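Local coordinates for putative modification methylase (Thermus thermophilus, PDB 2ZIG) that probably methylates DNA, transferring a methyl group from S-adenosyl-L-methionine to the exocyclic N4 amino group of cytosine, at the interface of chains A and B. Residues are numbered along the deposited sequence; one frame, centred on the assembly and turned at random. Chains: chain A/B, Putative modification methylase.

Contact 1: the interface of chains A and B. Residues chain A 129-132, 174; chain B 109-112.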
loop_
_atom_site.group_PDB
_atom_site.type_symbol
_atom_site.label_atom_id
_atom_site.label_comp_id
_atom_site.label_asym_id
_atom_site.label_seq_id
_atom_site.Cartn_x
_atom_site.Cartn_y
_atom_site.Cartn_z
ATOM N N ASP A 129 0.329 -10.284 -12.726
ATOM C CA ASP A 129 -1.044 -9.987 -12.347
ATOM C C ASP A 129 -0.925 -9.621 -10.871
ATOM O O ASP A 129 -0.353 -10.368 -10.079
ATOM C CB ASP A 129 -1.944 -11.218 -12.491
ATOM C CG ASP A 129 -2.560 -11.342 -13.879
ATOM O OD1 ASP A 129 -2.437 -10.388 -14.683
ATOM O OD2 ASP A 129 -3.185 -12.391 -14.156
ATOM N N ASN A 130 -1.450 -8.473 -10.490
ATOM C CA ASN A 130 -1.350 -8.093 -9.098
ATOM C C ASN A 130 -2.498 -8.671 -8.286
ATOM O O ASN A 130 -3.643 -8.654 -8.721
ATOM C CB ASN A 130 -1.317 -6.570 -8.975
ATOM C CG ASN A 130 -1.414 -6.109 -7.548
ATOM O OD1 ASN A 130 -2.510 -5.942 -7.012
ATOM N ND2 ASN A 130 -0.265 -5.921 -6.907
ATOM N N LEU A 131 -2.184 -9.212 -7.116
ATOM C CA LEU A 131 -3.208 -9.759 -6.236
ATOM C C LEU A 131 -3.184 -8.944 -4.942
ATOM O O LEU A 131 -2.318 -8.087 -4.772
ATOM C CB LEU A 131 -2.938 -11.241 -5.954
ATOM C CG LEU A 131 -2.979 -12.180 -7.171
ATOM C CD1 LEU A 131 -2.903 -13.626 -6.710
ATOM C CD2 LEU A 131 -4.261 -11.964 -7.949
ATOM N N ASN A 132 -4.123 -9.190 -4.033
ATOM C CA ASN A 132 -4.132 -8.428 -2.784
ATOM C C ASN A 132 -2.929 -8.787 -1.938
ATOM O O ASN A 132 -2.617 -9.959 -1.759
ATOM C CB ASN A 132 -5.392 -8.703 -1.963
ATOM C CG ASN A 132 -6.585 -7.902 -2.435
ATOM O OD1 ASN A 132 -6.512 -6.681 -2.586
ATOM N ND2 ASN A 132 -7.701 -8.586 -2.659
ATOM N N ARG A 174 1.304 -12.518 -9.493
ATOM C CA ARG A 174 1.104 -13.791 -10.157
ATOM C C ARG A 174 1.352 -13.801 -11.658
ATOM O O ARG A 174 0.953 -12.882 -12.363
ATOM C CB ARG A 174 -0.321 -14.269 -9.850
ATOM C CG ARG A 174 -0.755 -15.544 -10.548
ATOM C CD ARG A 174 -2.125 -15.995 -10.047
ATOM N NE ARG A 174 -2.499 -17.296 -10.599
ATOM C CZ ARG A 174 -2.887 -17.499 -11.858
ATOM N NH1 ARG A 174 -2.966 -16.483 -12.709
ATOM N NH2 ARG A 174 -3.175 -18.726 -12.273
ATOM N N ARG B 109 -8.941 -14.735 -15.431
ATOM C CA ARG B 109 -8.517 -15.046 -14.069
ATOM C C ARG B 109 -8.696 -13.868 -13.112
ATOM O O ARG B 109 -9.075 -12.767 -13.518
ATOM C CB ARG B 109 -7.049 -15.499 -14.052
ATOM C CG ARG B 109 -6.014 -14.403 -14.297
ATOM C CD ARG B 109 -6.028 -13.890 -15.726
ATOM N NE ARG B 109 -4.874 -13.037 -16.000
ATOM C CZ ARG B 109 -4.665 -12.401 -17.148
ATOM N NH1 ARG B 109 -5.535 -12.516 -18.143
ATOM N NH2 ARG B 109 -3.583 -11.652 -17.304
ATOM N N HIS B 110 -8.419 -14.113 -11.835
ATOM C CA HIS B 110 -8.540 -13.088 -10.806
ATOM C C HIS B 110 -7.281 -12.229 -10.655
ATOM O O HIS B 110 -6.154 -12.712 -10.756
ATOM C CB HIS B 110 -8.864 -13.733 -9.453
ATOM C CG HIS B 110 -8.636 -12.825 -8.283
ATOM N ND1 HIS B 110 -9.426 -11.723 -8.029
ATOM C CD2 HIS B 110 -7.677 -12.830 -7.325
ATOM C CE1 HIS B 110 -8.963 -11.089 -6.967
ATOM N NE2 HIS B 110 -7.902 -11.738 -6.521
ATOM N N LEU B 111 -7.497 -10.945 -10.410
ATOM C CA LEU B 111 -6.415 -10.001 -10.199
ATOM C C LEU B 111 -7.000 -8.738 -9.599
ATOM O O LEU B 111 -8.219 -8.572 -9.532
ATOM C CB LEU B 111 -5.677 -9.682 -11.504
ATOM C CG LEU B 111 -6.458 -9.193 -12.718
ATOM C CD1 LEU B 111 -5.670 -8.097 -13.417
ATOM C CD2 LEU B 111 -6.716 -10.359 -13.660
ATOM N N VAL B 112 -6.126 -7.846 -9.155
ATOM C CA VAL B 112 -6.563 -6.612 -8.529
ATOM C C VAL B 112 -5.746 -5.445 -9.052
ATOM O O VAL B 112 -4.521 -5.523 -9.107
ATOM C CB VAL B 112 -6.361 -6.690 -7.006
ATOM C CG1 VAL B 112 -7.003 -5.501 -6.330
ATOM C CG2 VAL B 112 -6.929 -7.991 -6.472
HETATM O O HOH W 1 -6.354 -10.886 -4.221
#
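A strand-edge contact, closed at one end by a salt bridge, joins two copies of this N(4)/N(6)-type DNA methyltransferase; in the deposited dimer it lays the extended segment B:Arg109 to B:Val112 along the start of strand 129-137 of chain A. The backbone anchor is B:Val112 N, which donates to A:Asn130 O at 2.6 Å and lies in the carbonyl plane. At the end of the segment, B:Arg109 meets the carboxylate of A:Asp129 side-on. Its NE gives a nearly straight bond to A:Asp129 OD2 (2.6 Å, 167° at H) in the guanidinium plane, while NH2 reaches A:Asp129 OD1 at 3.1 Å, tilted from that plane. Both oxygens use their syn lone pairs, so the two bonds together limit rotation of the carboxylate. CG of B:Arg109 sits between backbone N and carbonyl carbon (chi1 72°), and a bend at chi2 (-70°) swings the chain across the aspartate at about a right angle. An alanine here would probably lose both bonds and leave the A:Asp129 charge without this partner. A:Leu131 CD2 packs 3.6 Å from B:His110 CD2. The same imidazole holds a water in its ring plane, 2.9 Å from B:His110 NE2, and this water lies 2.8 Å from A:Asn132 N. As modelled, A:Asn130 OD1 clashes with B:Val112 O at 2.9 Å, two acceptors facing each other; an amide flipped to present ND2 would probably relieve it.

Contact 2: the interface of chains A and B. Residues chain A 190-192, 197, 201, 230-234; chain B 157-161.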
loop_
_atom_site.group_PDB
_atom_site.type_symbol
_atom_site.label_atom_id
_atom_site.label_comp_id
_atom_site.label_asym_id
_atom_site.label_seq_id
_atom_site.Cartn_x
_atom_site.Cartn_y
_atom_site.Cartn_z
ATOM N N SER A 190 -0.306 -31.371 1.299
ATOM C CA SER A 190 -0.149 -29.923 1.330
ATOM C C SER A 190 -1.375 -29.273 1.935
ATOM O O SER A 190 -1.396 -28.064 2.135
ATOM C CB SER A 190 0.074 -29.371 -0.083
ATOM O OG SER A 190 1.267 -29.884 -0.655
ATOM N N ARG A 191 -2.410 -30.067 2.201
ATOM C CA ARG A 191 -3.620 -29.525 2.801
ATOM C C ARG A 191 -3.249 -28.904 4.140
ATOM O O ARG A 191 -2.340 -29.372 4.821
ATOM C CB ARG A 191 -4.667 -30.620 3.034
ATOM C CG ARG A 191 -5.456 -31.026 1.803
ATOM C CD ARG A 191 -6.586 -31.995 2.177
ATOM N NE ARG A 191 -7.480 -32.288 1.057
ATOM C CZ ARG A 191 -7.124 -32.950 -0.041
ATOM N NH1 ARG A 191 -5.885 -33.399 -0.181
ATOM N NH2 ARG A 191 -8.013 -33.166 -1.001
ATOM N N LEU A 192 -3.949 -27.847 4.522
ATOM C CA LEU A 192 -3.663 -27.198 5.798
ATOM C C LEU A 192 -4.748 -27.510 6.822
ATOM O O LEU A 192 -5.925 -27.569 6.483
ATOM C CB LEU A 192 -3.593 -25.680 5.618
ATOM C CG LEU A 192 -2.492 -25.113 4.724
ATOM C CD1 LEU A 192 -2.568 -23.605 4.746
ATOM C CD2 LEU A 192 -1.132 -25.574 5.220
ATOM N N PHE A 197 -5.338 -22.786 8.143
ATOM C CA PHE A 197 -5.880 -22.151 6.959
ATOM C C PHE A 197 -6.491 -20.801 7.294
ATOM O O PHE A 197 -6.164 -19.791 6.671
ATOM C CB PHE A 197 -6.951 -23.038 6.317
ATOM C CG PHE A 197 -7.496 -22.490 5.025
ATOM C CD1 PHE A 197 -6.836 -22.719 3.822
ATOM C CD2 PHE A 197 -8.650 -21.712 5.018
ATOM C CE1 PHE A 197 -7.312 -22.179 2.630
ATOM C CE2 PHE A 197 -9.136 -21.163 3.830
ATOM C CZ PHE A 197 -8.463 -21.398 2.631
ATOM N N PHE A 201 -4.771 -17.404 5.545
ATOM C CA PHE A 201 -5.451 -16.668 4.500
ATOM C C PHE A 201 -6.327 -15.526 5.014
ATOM O O PHE A 201 -7.555 -15.605 5.026
ATOM C CB PHE A 201 -6.265 -17.628 3.622
ATOM C CG PHE A 201 -5.418 -18.600 2.847
ATOM C CD1 PHE A 201 -4.974 -19.780 3.430
ATOM C CD2 PHE A 201 -5.041 -18.320 1.538
ATOM C CE1 PHE A 201 -4.161 -20.675 2.721
ATOM C CE2 PHE A 201 -4.230 -19.205 0.821
ATOM C CZ PHE A 201 -3.790 -20.383 1.415
ATOM N N ARG A 230 3.797 -22.752 2.724
ATOM C CA ARG A 230 2.646 -23.632 2.889
ATOM C C ARG A 230 1.388 -23.118 2.193
ATOM O O ARG A 230 0.524 -23.893 1.812
ATOM C CB ARG A 230 2.367 -23.837 4.379
ATOM C CG ARG A 230 3.534 -24.461 5.144
ATOM C CD ARG A 230 3.208 -24.595 6.633
ATOM N NE ARG A 230 2.098 -25.509 6.868
ATOM C CZ ARG A 230 1.350 -25.533 7.971
ATOM N NH1 ARG A 230 1.582 -24.684 8.963
ATOM N NH2 ARG A 230 0.365 -26.415 8.082
ATOM N N MET A 231 1.297 -21.808 2.018
ATOM C CA MET A 231 0.136 -21.197 1.385
ATOM C C MET A 231 0.168 -21.161 -0.130
ATOM O O MET A 231 -0.870 -21.273 -0.779
ATOM C CB MET A 231 -0.025 -19.751 1.861
ATOM C CG MET A 231 -0.454 -19.582 3.292
ATOM S SD MET A 231 -0.260 -17.870 3.795
ATOM C CE MET A 231 -1.656 -17.128 3.033
ATOM N N PHE A 232 1.355 -20.985 -0.701
ATOM C CA PHE A 232 1.440 -20.849 -2.142
ATOM C C PHE A 232 2.356 -21.782 -2.927
ATOM O O PHE A 232 2.929 -21.384 -3.940
ATOM C CB PHE A 232 1.747 -19.388 -2.470
ATOM C CG PHE A 232 0.798 -18.414 -1.815
ATOM C CD1 PHE A 232 -0.527 -18.332 -2.223
ATOM C CD2 PHE A 232 1.223 -17.610 -0.753
ATOM C CE1 PHE A 232 -1.424 -17.463 -1.582
ATOM C CE2 PHE A 232 0.333 -16.740 -0.102
ATOM C CZ PHE A 232 -0.990 -16.668 -0.517
ATOM N N SER A 233 2.459 -23.026 -2.472
ATOM C CA SER A 233 3.238 -24.060 -3.154
ATOM C C SER A 233 2.822 -25.406 -2.560
ATOM O O SER A 233 2.162 -25.449 -1.526
ATOM C CB SER A 233 4.746 -23.861 -2.958
ATOM O OG SER A 233 5.124 -24.197 -1.640
ATOM N N PHE A 234 3.212 -26.491 -3.219
ATOM C CA PHE A 234 2.886 -27.842 -2.768
ATOM C C PHE A 234 4.184 -28.574 -2.508
ATOM O O PHE A 234 5.222 -28.186 -3.041
ATOM C CB PHE A 234 2.129 -28.599 -3.863
ATOM C CG PHE A 234 0.805 -27.997 -4.218
ATOM C CD1 PHE A 234 -0.349 -28.389 -3.549
ATOM C CD2 PHE A 234 0.710 -27.036 -5.222
ATOM C CE1 PHE A 234 -1.583 -27.834 -3.871
ATOM C CE2 PHE A 234 -0.521 -26.474 -5.556
ATOM C CZ PHE A 234 -1.672 -26.875 -4.875
ATOM N N TYR B 157 -9.160 -25.964 1.807
ATOM C CA TYR B 157 -8.048 -25.885 2.753
ATOM C C TYR B 157 -6.711 -26.230 2.102
ATOM O O TYR B 157 -5.809 -26.755 2.748
ATOM C CB TYR B 157 -8.300 -26.804 3.957
ATOM C CG TYR B 157 -9.468 -26.360 4.814
ATOM C CD1 TYR B 157 -9.581 -25.036 5.234
ATOM C CD2 TYR B 157 -10.471 -27.254 5.190
ATOM C CE1 TYR B 157 -10.660 -24.609 6.002
ATOM C CE2 TYR B 157 -11.556 -26.833 5.961
ATOM C CZ TYR B 157 -11.643 -25.511 6.360
ATOM O OH TYR B 157 -12.712 -25.084 7.116
ATOM N N GLU B 158 -6.589 -25.911 0.820
ATOM C CA GLU B 158 -5.369 -26.185 0.070
ATOM C C GLU B 158 -4.700 -24.888 -0.345
ATOM O O GLU B 158 -5.309 -23.825 -0.281
ATOM C CB GLU B 158 -5.692 -27.027 -1.165
ATOM C CG GLU B 158 -6.039 -28.467 -0.827
ATOM C CD GLU B 158 -6.442 -29.289 -2.035
ATOM O OE1 GLU B 158 -5.723 -29.251 -3.054
ATOM O OE2 GLU B 158 -7.474 -29.986 -1.959
ATOM N N PRO B 159 -3.432 -24.956 -0.780
ATOM C CA PRO B 159 -2.692 -23.763 -1.204
ATOM C C PRO B 159 -3.338 -23.005 -2.362
ATOM O O PRO B 159 -4.175 -23.547 -3.080
ATOM C CB PRO B 159 -1.330 -24.330 -1.591
ATOM C CG PRO B 159 -1.177 -25.497 -0.665
ATOM C CD PRO B 159 -2.546 -26.133 -0.752
ATOM N N GLY B 160 -2.947 -21.744 -2.528
ATOM C CA GLY B 160 -3.464 -20.939 -3.623
ATOM C C GLY B 160 -4.823 -20.291 -3.452
ATOM O O GLY B 160 -5.343 -19.704 -4.399
ATOM N N ALA B 161 -5.412 -20.390 -2.265
ATOM C CA ALA B 161 -6.717 -19.787 -2.037
ATOM C C ALA B 161 -6.614 -18.278 -2.134
ATOM O O ALA B 161 -5.578 -17.696 -1.823
ATOM C CB ALA B 161 -7.249 -20.183 -0.670
#
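This loop-in-groove interface of the N(4)/N(6) DNA methyltransferase family member extends the deposited dimer away from its centre: residues 157-161 of chain B run between the C-terminal ends of helices 184-190 and 222-232 and the side of helix 194-200 of chain A. Backbone hydrogen bonds fix the loop at both ends. A:Leu192 N donates to B:Tyr157 O (2.8 Å), nearly along the C=O axis. Farther on, B:Gly160 N donates to A:Met231 O, also at 2.8 Å, near the C-terminal end of helix 222-232. Between them B:Pro159 buries 97 Å² of its surface: its CG lies 3.4 Å from A:Ser233 O, and its CB stands over the rim of one face of the A:Phe234 ring. The aromatic end is edge-to-face, the planes of A:Phe197 and B:Tyr157 being 77° apart; B:Tyr157 turns its CD1 edge toward A:Phe197 CG at 3.3 Å, and A:Phe197, its CG anti to the backbone N (chi1 -176°), offers its ring to this edge. The methyl CB of B:Ala161 lies over the face of A:Phe201, whose other side is covered by A:Met231 CE at 3.8 Å above the plane. The side chains of A:Arg191 and B:Glu158 run parallel; the carboxylate oxygen OE2 lies above the guanidinium face, 3.4 Å from A:Arg191 NH2, a long salt bridge.

Contact 3: the interface of chains A and B. Residues chain A 114, 116-118, 120-121, 169; chain B 116-117, 120-121, 124, 130, 133.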
loop_
_atom_site.group_PDB
_atom_site.type_symbol
_atom_site.label_atom_id
_atom_site.label_comp_id
_atom_site.label_asym_id
_atom_site.label_seq_id
_atom_site.Cartn_x
_atom_site.Cartn_y
_atom_site.Cartn_z
ATOM N N PRO A 114 7.933 5.059 -0.933
ATOM C CA PRO A 114 6.860 4.072 -1.134
ATOM C C PRO A 114 7.291 2.846 -1.929
ATOM O O PRO A 114 6.749 2.569 -2.990
ATOM C CB PRO A 114 5.797 4.882 -1.869
ATOM C CG PRO A 114 6.627 5.754 -2.743
ATOM C CD PRO A 114 7.721 6.233 -1.798
ATOM N N HIS A 116 6.902 -0.510 -1.673
ATOM C CA HIS A 116 5.929 -1.515 -2.071
ATOM C C HIS A 116 5.096 -1.027 -3.241
ATOM O O HIS A 116 4.761 -1.799 -4.141
ATOM C CB HIS A 116 4.997 -1.880 -0.905
ATOM C CG HIS A 116 3.814 -0.974 -0.776
ATOM N ND1 HIS A 116 3.871 0.238 -0.124
ATOM C CD2 HIS A 116 2.564 -1.066 -1.289
ATOM C CE1 HIS A 116 2.709 0.855 -0.242
ATOM N NE2 HIS A 116 1.898 0.086 -0.946
ATOM N N ALA A 117 4.746 0.254 -3.226
ATOM C CA ALA A 117 3.923 0.805 -4.289
ATOM C C ALA A 117 4.685 0.802 -5.609
ATOM O O ALA A 117 4.157 0.397 -6.647
ATOM C CB ALA A 117 3.479 2.225 -3.929
ATOM N N ASP A 118 5.930 1.259 -5.565
ATOM C CA ASP A 118 6.747 1.300 -6.765
ATOM C C ASP A 118 6.982 -0.091 -7.314
ATOM O O ASP A 118 7.008 -0.286 -8.520
ATOM C CB ASP A 118 8.079 1.992 -6.479
ATOM C CG ASP A 118 7.960 3.496 -6.532
ATOM O OD1 ASP A 118 7.523 4.004 -7.582
ATOM O OD2 ASP A 118 8.287 4.162 -5.533
ATOM N N GLN A 120 4.940 -2.723 -6.922
ATOM C CA GLN A 120 3.703 -3.219 -7.505
ATOM C C GLN A 120 3.490 -2.633 -8.897
ATOM O O GLN A 120 3.196 -3.359 -9.852
ATOM C CB GLN A 120 2.498 -2.860 -6.633
ATOM C CG GLN A 120 2.406 -3.612 -5.315
ATOM C CD GLN A 120 1.081 -3.380 -4.617
ATOM O OE1 GLN A 120 0.122 -4.143 -4.786
ATOM N NE2 GLN A 120 1.013 -2.311 -3.849
ATOM N N VAL A 121 3.627 -1.318 -9.010
ATOM C CA VAL A 121 3.416 -0.680 -10.295
ATOM C C VAL A 121 4.385 -1.189 -11.351
ATOM O O VAL A 121 3.987 -1.461 -12.478
ATOM C CB VAL A 121 3.537 0.834 -10.188
ATOM C CG1 VAL A 121 3.287 1.461 -11.552
ATOM C CG2 VAL A 121 2.521 1.361 -9.194
ATOM N N TYR A 169 4.657 -4.850 3.845
ATOM C CA TYR A 169 3.718 -5.348 2.863
ATOM C C TYR A 169 4.209 -6.649 2.257
ATOM O O TYR A 169 5.390 -6.783 1.905
ATOM C CB TYR A 169 3.530 -4.318 1.740
ATOM C CG TYR A 169 3.200 -2.921 2.219
ATOM C CD1 TYR A 169 4.176 -2.109 2.806
ATOM C CD2 TYR A 169 1.912 -2.408 2.087
ATOM C CE1 TYR A 169 3.876 -0.816 3.244
ATOM C CE2 TYR A 169 1.600 -1.116 2.523
ATOM C CZ TYR A 169 2.585 -0.328 3.094
ATOM O OH TYR A 169 2.281 0.956 3.486
ATOM N N HIS B 116 -4.152 2.146 -5.154
ATOM C CA HIS B 116 -3.459 2.938 -4.148
ATOM C C HIS B 116 -1.979 3.120 -4.494
ATOM O O HIS B 116 -1.400 4.183 -4.251
ATOM C CB HIS B 116 -3.584 2.294 -2.758
ATOM C CG HIS B 116 -2.533 1.262 -2.474
ATOM N ND1 HIS B 116 -2.599 -0.028 -2.958
ATOM C CD2 HIS B 116 -1.366 1.347 -1.793
ATOM C CE1 HIS B 116 -1.519 -0.692 -2.588
ATOM N NE2 HIS B 116 -0.754 0.119 -1.881
ATOM N N ALA B 117 -1.370 2.082 -5.055
ATOM C CA ALA B 117 0.042 2.144 -5.405
ATOM C C ALA B 117 0.277 3.058 -6.603
ATOM O O ALA B 117 1.254 3.803 -6.636
ATOM C CB ALA B 117 0.571 0.742 -5.695
ATOM N N GLN B 120 -0.013 6.592 -5.252
ATOM C CA GLN B 120 1.179 6.995 -4.498
ATOM C C GLN B 120 2.329 7.372 -5.415
ATOM O O GLN B 120 2.957 8.412 -5.241
ATOM C CB GLN B 120 1.660 5.875 -3.561
ATOM C CG GLN B 120 0.956 5.822 -2.228
ATOM C CD GLN B 120 1.573 4.808 -1.286
ATOM O OE1 GLN B 120 2.236 5.165 -0.314
ATOM N NE2 GLN B 120 1.364 3.538 -1.573
ATOM N N VAL B 121 2.607 6.513 -6.386
ATOM C CA VAL B 121 3.695 6.747 -7.322
ATOM C C VAL B 121 3.495 8.045 -8.110
ATOM O O VAL B 121 4.351 8.926 -8.103
ATOM C CB VAL B 121 3.824 5.548 -8.285
ATOM C CG1 VAL B 121 4.830 5.849 -9.388
ATOM C CG2 VAL B 121 4.256 4.316 -7.495
ATOM N N ARG B 124 4.190 11.383 -6.420
ATOM C CA ARG B 124 5.579 11.791 -6.267
ATOM C C ARG B 124 5.976 12.619 -7.486
ATOM O O ARG B 124 6.581 13.682 -7.355
ATOM C CB ARG B 124 6.491 10.578 -6.178
ATOM C CG ARG B 124 7.967 10.931 -6.089
ATOM C CD ARG B 124 8.806 9.742 -6.493
ATOM N NE ARG B 124 8.324 8.556 -5.803
ATOM C CZ ARG B 124 8.347 7.329 -6.304
ATOM N NH1 ARG B 124 8.836 7.095 -7.515
ATOM N NH2 ARG B 124 7.849 6.336 -5.591
ATOM N N ASN B 130 5.885 11.695 0.062
ATOM C CA ASN B 130 5.093 10.574 0.525
ATOM C C ASN B 130 5.282 10.299 2.015
ATOM O O ASN B 130 6.400 10.247 2.512
ATOM C CB ASN B 130 5.428 9.315 -0.276
ATOM C CG ASN B 130 4.697 8.100 0.239
ATOM O OD1 ASN B 130 5.267 7.286 0.960
ATOM N ND2 ASN B 130 3.417 7.981 -0.108
ATOM N N PRO B 133 1.078 5.526 4.837
ATOM C CA PRO B 133 -0.383 5.540 4.807
ATOM C C PRO B 133 -0.874 4.910 6.084
ATOM O O PRO B 133 -0.085 4.370 6.861
ATOM C CB PRO B 133 -0.703 4.658 3.612
ATOM C CG PRO B 133 0.353 3.605 3.742
ATOM C CD PRO B 133 1.608 4.429 4.011
#
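Helix 115-125 of chain A packs against helix 115-125 of chain B, flanked by the loop residue A:Pro114, strand 167-174 of chain A and strand 129-137 of chain B. At the centre the two His116 side chains meet tip to tip: A:His116 NE2 and B:His116 NE2 are 2.8 Å apart in a hydrogen bond whose donor the coordinates do not identify. One nitrogen must donate and the other accept, so the pair is probably not doubly protonated. Each CG is tucked between its own backbone N and carbonyl carbon (chi1 86° in both), which brings the rings forward to meet. A:His116 is held flat: A:Tyr169 CE2 stands 3.5 Å above the centre of one face, while A:Ala117 CB covers the rim of the opposite one. The helices come close at the alanines, A:Ala117 CA lying 3.6 Å from B:Ala117 CB. B:Gln120 crosses A:His116 at about a right angle and sets its NE2 3.4 Å from A:Ala117 CB; as second shell, B:Asn130 ND2 donates to B:Gln120 OE1 (3.1 Å), on a lone pair in the carbonyl plane. Outside the alanines, B:Val121 CG2 touches A:Val121 CG2 at 3.8 Å. A:Asp118 and B:Arg124 also reach tip to tip as a salt bridge, with NH2 of B:Arg124 3.1 Å from A:Asp118 OD1, although the other oxygen is modelled too close to interpret. Through these pairs the site joins the two subunits about the two-fold axis of the deposited dimer, which may be the working form.

The centre of contact 1 lies about 17 Å from those of both contact 2 and contact 3, while contacts 2 and 3 are about 28 Å apart, so contact 1 stands between the helix pair and the outer loop. Contacts 1 and 3 share elements: strand 129-137 serves both, with Asn130 used in each, and strand 167-174 supplies Arg174 to one and Tyr169 to the other. The segment 109-112 also leads directly into helix 115-125. Contact 2 draws on different elements. With the twins generated by two-fold symmetry, the contacts spread along the interface, which would probably resist rocking of the subunits.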